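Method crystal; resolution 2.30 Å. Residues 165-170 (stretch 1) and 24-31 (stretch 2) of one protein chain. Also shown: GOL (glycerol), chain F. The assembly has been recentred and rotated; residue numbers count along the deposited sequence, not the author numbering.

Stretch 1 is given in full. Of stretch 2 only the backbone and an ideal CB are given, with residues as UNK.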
ATOM      1  N   MET A 165       9.654  29.003  20.549  1.00 38.00           N
ATOM      2  CA  MET A 165      11.101  29.091  20.808  1.00 37.09           C
ATOM      3  C   MET A 165      11.899  28.003  20.004  1.00 37.09           C
ATOM      4  O   MET A 165      11.329  27.022  19.514  1.00 35.98           O
ATOM      5  CB  MET A 165      11.391  28.982  22.315  1.00 36.21           C
ATOM      6  CG  MET A 165      10.847  27.728  23.005  1.00 33.46           C
ATOM      7  SD  MET A 165      11.391  27.394  24.743  1.00 30.75           S
ATOM      8  CE  MET A 165      13.171  27.188  24.597  1.00 29.36           C
ATOM      9  N   LYS A 166      13.208  28.203  19.864  1.00 38.17           N
ATOM     10  CA  LYS A 166      14.088  27.227  19.250  1.00 37.14           C
ATOM     11  C   LYS A 166      14.657  26.210  20.235  1.00 37.99           C
ATOM     12  O   LYS A 166      14.947  26.519  21.392  1.00 36.96           O
ATOM     13  CB  LYS A 166      15.233  27.947  18.544  1.00 38.92           C
ATOM     14  CG  LYS A 166      14.824  29.126  17.647  1.00 37.66           C
ATOM     15  CD  LYS A 166      13.855  28.697  16.579  1.00 40.17           C
ATOM     16  CE  LYS A 166      13.986  29.576  15.361  1.00 41.71           C
ATOM     17  NZ  LYS A 166      12.746  29.504  14.572  1.00 43.63           N
ATOM     18  N   VAL A 167      14.802  24.975  19.761  1.00 38.28           N
ATOM     19  CA  VAL A 167      15.433  23.885  20.516  1.00 38.04           C
ATOM     20  C   VAL A 167      16.348  23.120  19.569  1.00 38.42           C
ATOM     21  O   VAL A 167      16.245  23.237  18.341  1.00 37.26           O
ATOM     22  CB  VAL A 167      14.387  22.807  21.047  1.00 38.97           C
ATOM     23  CG1 VAL A 167      13.572  23.345  22.168  1.00 37.06           C
ATOM     24  CG2 VAL A 167      13.507  22.268  19.873  1.00 35.63           C
ATOM     25  N   GLY A 168      17.200  22.288  20.137  1.00 38.79           N
ATOM     26  CA  GLY A 168      17.849  21.276  19.290  1.00 41.26           C
ATOM     27  C   GLY A 168      19.295  21.513  18.927  1.00 43.43           C
ATOM     28  O   GLY A 168      19.953  20.587  18.388  1.00 43.85           O
ATOM     29  N   ARG A 169      19.789  22.737  19.189  1.00 43.61           N
ATOM     30  CA  ARG A 169      21.186  23.089  18.915  1.00 45.56           C
ATOM     31  C   ARG A 169      22.173  22.476  19.938  1.00 47.46           C
ATOM     32  O   ARG A 169      23.195  21.898  19.556  1.00 47.68           O
ATOM     33  CB  ARG A 169      21.362  24.614  18.822  1.00 45.49           C
ATOM     34  CG  ARG A 169      22.728  25.023  18.338  1.00 43.31           C
ATOM     35  CD  ARG A 169      22.830  26.506  18.076  1.00 42.01           C
ATOM     36  NE  ARG A 169      24.120  26.707  17.439  1.00 45.77           N
ATOM     37  CZ  ARG A 169      24.314  26.703  16.121  1.00 48.50           C
ATOM     38  NH1 ARG A 169      25.537  26.824  15.644  1.00 47.61           N
ATOM     39  NH2 ARG A 169      23.284  26.582  15.272  1.00 48.16           N
ATOM     40  N   GLU A 170      21.853  22.610  21.226  1.00 48.61           N
ATOM     41  CA  GLU A 170      22.541  21.894  22.289  1.00 49.93           C
ATOM     42  C   GLU A 170      21.547  21.090  23.136  1.00 48.67           C
ATOM     43  O   GLU A 170      21.115  21.529  24.213  1.00 48.34           O
ATOM     44  CB  GLU A 170      23.331  22.861  23.164  1.00 51.15           C
ATOM     45  CG  GLU A 170      24.774  23.129  22.623  1.00 59.23           C
ATOM     46  CD  GLU A 170      25.514  24.190  23.437  1.00 67.51           C
ATOM     47  OE1 GLU A 170      25.832  23.941  24.641  1.00 68.24           O
ATOM     48  OE2 GLU A 170      25.762  25.276  22.857  1.00 72.10           O
ATOM     49  N   UNK A  24      21.889  35.575  16.542  1.00 45.48           N
ATOM     50  CA  UNK A  24      20.763  34.629  16.586  1.00 44.22           C
ATOM     51  C   UNK A  24      21.111  33.271  15.992  1.00 43.75           C
ATOM     52  O   UNK A  24      21.915  33.156  15.072  1.00 42.15           O
ATOM     53  CB  UNK A  24      19.561  35.213  15.842  1.00 44.22           C
ATOM     54  N   UNK A  25      20.489  32.221  16.512  1.00 43.54           N
ATOM     55  CA  UNK A  25      20.758  30.904  15.954  1.00 42.44           C
ATOM     56  C   UNK A  25      19.563  29.992  16.214  1.00 42.49           C
ATOM     57  O   UNK A  25      18.676  30.302  17.023  1.00 42.43           O
ATOM     58  CB  UNK A  25      22.036  30.309  16.549  1.00 42.44           C
ATOM     59  N   UNK A  26      19.548  28.862  15.528  1.00 40.73           N
ATOM     60  CA  UNK A  26      18.521  27.886  15.752  1.00 39.97           C
ATOM     61  C   UNK A  26      19.266  26.568  15.646  1.00 39.88           C
ATOM     62  O   UNK A  26      20.539  26.569  15.604  1.00 39.30           O
ATOM     63  CB  UNK A  26      17.355  28.005  14.768  1.00 39.97           C
ATOM     64  N   UNK A  27      18.512  25.473  15.594  1.00 37.90           N
ATOM     65  CA  UNK A  27      19.126  24.172  15.573  1.00 38.19           C
ATOM     66  C   UNK A  27      20.117  23.979  14.439  1.00 38.30           C
ATOM     67  O   UNK A  27      21.079  23.295  14.610  1.00 39.60           O
ATOM     68  CB  UNK A  27      18.037  23.100  15.489  1.00 38.19           C
ATOM     69  N   UNK A  28      19.921  24.573  13.278  1.00 38.71           N
ATOM     70  CA  UNK A  28      20.829  24.288  12.190  1.00 38.78           C
ATOM     71  C   UNK A  28      21.469  25.532  11.530  1.00 39.70           C
ATOM     72  O   UNK A  28      22.078  25.397  10.464  1.00 40.17           O
ATOM     73  CB  UNK A  28      20.075  23.483  11.129  1.00 38.78           C
ATOM     74  N   UNK A  29      21.349  26.723  12.120  1.00 39.13           N
ATOM     75  CA  UNK A  29      21.892  27.916  11.467  1.00 39.13           C
ATOM     76  C   UNK A  29      22.160  29.090  12.432  1.00 40.68           C
ATOM     77  O   UNK A  29      21.529  29.189  13.478  1.00 41.86           O
ATOM     78  CB  UNK A  29      20.924  28.373  10.374  1.00 39.13           C
ATOM     79  N   UNK A  30      23.118  29.954  12.078  1.00 42.00           N
ATOM     80  CA  UNK A  30      23.500  31.139  12.845  1.00 42.77           C
ATOM     81  C   UNK A  30      23.444  32.313  11.878  1.00 42.48           C
ATOM     82  O   UNK A  30      23.848  32.207  10.708  1.00 40.70           O
ATOM     83  CB  UNK A  30      24.885  30.993  13.478  1.00 42.77           C
ATOM     84  N   UNK A  31      22.943  33.441  12.362  1.00 41.93           N
ATOM     85  CA  UNK A  31      22.888  34.614  11.525  1.00 42.47           C
ATOM     86  C   UNK A  31      22.902  35.845  12.408  1.00 42.39           C
ATOM     87  O   UNK A  31      22.624  35.752  13.584  1.00 42.08           O
ATOM     88  CB  UNK A  31      21.651  34.593  10.625  1.00 42.47           C
TER
HETATM   89  C1  GOL F 372      15.353  31.946   9.924  1.00 54.89           C
HETATM   90  O1  GOL F 372      16.730  31.678  10.198  1.00 50.92           O
HETATM   91  C2  GOL F 372      14.384  31.411  10.994  1.00 56.37           C
HETATM   92  O2  GOL F 372      14.909  30.523  12.010  1.00 53.05           O
HETATM   93  C3  GOL F 372      13.222  30.739  10.278  1.00 58.84           C
HETATM   94  O3  GOL F 372      12.493  30.013  11.250  1.00 60.11           O

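Position 24 has extended backbone angles (-123/149), and its ideal CB finds nothing of stretch 1 within 5.5 Å. Stretch 1 therefore sets no preference, and any residue tolerant of a strand would serve. The deposited residue is Glu 24, paired through its backbone with position 31: N of 24 to O of 31 is 3.1 Å.

At position 25 the CA-to-CB bond points toward stretch 1, and the ideal CB lies 4.1 Å from Arg 169 NH2. An extended arginine occupies this space, so a small or polar side chain suits best. The residue is Ser 25, whose CB lies over one face of the Arg 169 guanidinium; its OG packs 3.7 Å from Arg 169 CD.

Position 26 points sideways, its ideal CB 3.8 Å from Lys 166 CE. The lysine's aliphatic part would accept an apolar neighbour, while its charge and the glycerol hydroxyls favour a polar or acidic one. Asp 26 is found. Its CB packs 3.7 Å from Lys 166 CE, and OD2 accepts a hydrogen bond from glycerol O2 (3.0 Å). OD1 turns back to the following bend, accepting from N of 28 (2.8 Å, 144°) and, weakly, from N of 29 (2.8 Å, 117°). The one direct hydrogen bond to stretch 1 does not involve the side chain: Arg 169 NH2 donates to Asp 26 O at 2.8 Å and 157°.

Position 27 is the tightest. Its ideal CB would sit 3.4 Å from Val 167 O and 4.0 Å from Gly 168 C, which favours glycine or perhaps alanine, although the angles (-56/-33) do not demand glycine. The residue is Gly 27, and a water accepts from Gly 27 N (2.8 Å) and donates to Val 167 O (3.1 Å).

Position 28 points away, leaving the choice wide; the residue is Thr 28.

Position 29 also points away and is equally permissive. Leu 29 contributes its backbone O, which accepts from Asp 26 N at 2.9 Å.

Position 30 points sideways, with its ideal CB 4.7 Å from Arg 169 NH1. A long polar or acidic chain could reach the guanidinium, and an aliphatic one could cover it. Gln 30 bends its end nearer: CG lies over a guanidinium face, and CD approaches Arg 169 NH1 to 3.3 Å.

Position 31 points sideways, its CB beyond 5.5 Å of stretch 1, so many residues would fit. Trp 31 swings its ring toward the glycerol, whose O1 lies over one face, 3.4 Å from CH2.

Stretch 2 (24-31) ESDGTLQW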
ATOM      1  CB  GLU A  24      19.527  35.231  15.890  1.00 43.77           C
ATOM      2  CG  GLU A  24      18.901  36.439  16.649  1.00 42.63           C
ATOM      3  CD  GLU A  24      17.726  37.041  15.903  1.00 43.19           C
ATOM      4  OE1 GLU A  24      17.304  36.455  14.890  1.00 44.08           O
ATOM      5  OE2 GLU A  24      17.189  38.091  16.293  1.00 41.08           O
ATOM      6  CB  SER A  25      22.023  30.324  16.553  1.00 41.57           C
ATOM      7  OG  SER A  25      21.799  30.056  17.931  1.00 43.48           O
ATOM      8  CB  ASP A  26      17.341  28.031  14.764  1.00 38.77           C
ATOM      9  CG  ASP A  26      17.747  27.898  13.293  1.00 40.88           C
ATOM     10  OD1 ASP A  26      18.673  27.108  12.973  1.00 41.11           O
ATOM     11  OD2 ASP A  26      17.107  28.559  12.439  1.00 41.53           O
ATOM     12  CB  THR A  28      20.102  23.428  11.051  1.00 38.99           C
ATOM     13  OG1 THR A  28      18.853  24.040  10.719  1.00 38.51           O
ATOM     14  CG2 THR A  28      19.817  22.012  11.480  1.00 35.15           C
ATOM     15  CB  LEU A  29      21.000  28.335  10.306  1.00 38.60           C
ATOM     16  CG  LEU A  29      21.547  29.322   9.250  1.00 37.93           C
ATOM     17  CD1 LEU A  29      22.454  28.672   8.261  1.00 33.04           C
ATOM     18  CD2 LEU A  29      20.413  29.948   8.487  1.00 35.21           C
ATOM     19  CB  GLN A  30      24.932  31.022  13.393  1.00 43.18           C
ATOM     20  CG  GLN A  30      25.153  29.950  14.446  1.00 47.50           C
ATOM     21  CD  GLN A  30      26.649  29.877  14.912  1.00 52.50           C
ATOM     22  OE1 GLN A  30      27.538  29.587  14.125  1.00 50.45           O
ATOM     23  NE2 GLN A  30      26.897  30.146  16.188  1.00 53.69           N
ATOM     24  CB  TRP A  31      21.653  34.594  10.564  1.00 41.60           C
ATOM     25  CG  TRP A  31      20.318  34.643  11.266  1.00 41.43           C
ATOM     26  CD1 TRP A  31      19.485  35.736  11.377  1.00 41.77           C
ATOM     27  CD2 TRP A  31      19.650  33.561  11.955  1.00 39.33           C
ATOM     28  NE1 TRP A  31      18.350  35.391  12.079  1.00 36.99           N
ATOM     29  CE2 TRP A  31      18.426  34.075  12.457  1.00 37.45           C
ATOM     30  CE3 TRP A  31      19.958  32.205  12.169  1.00 39.33           C
ATOM     31  CZ2 TRP A  31      17.505  33.284  13.197  1.00 36.82           C
ATOM     32  CZ3 TRP A  31      19.049  31.412  12.903  1.00 41.42           C
ATOM     33  CH2 TRP A  31      17.829  31.970  13.409  1.00 37.34           C
TER
HETATM   34  O   HOH W   1      15.808  25.430  16.156  1.00 33.42           O
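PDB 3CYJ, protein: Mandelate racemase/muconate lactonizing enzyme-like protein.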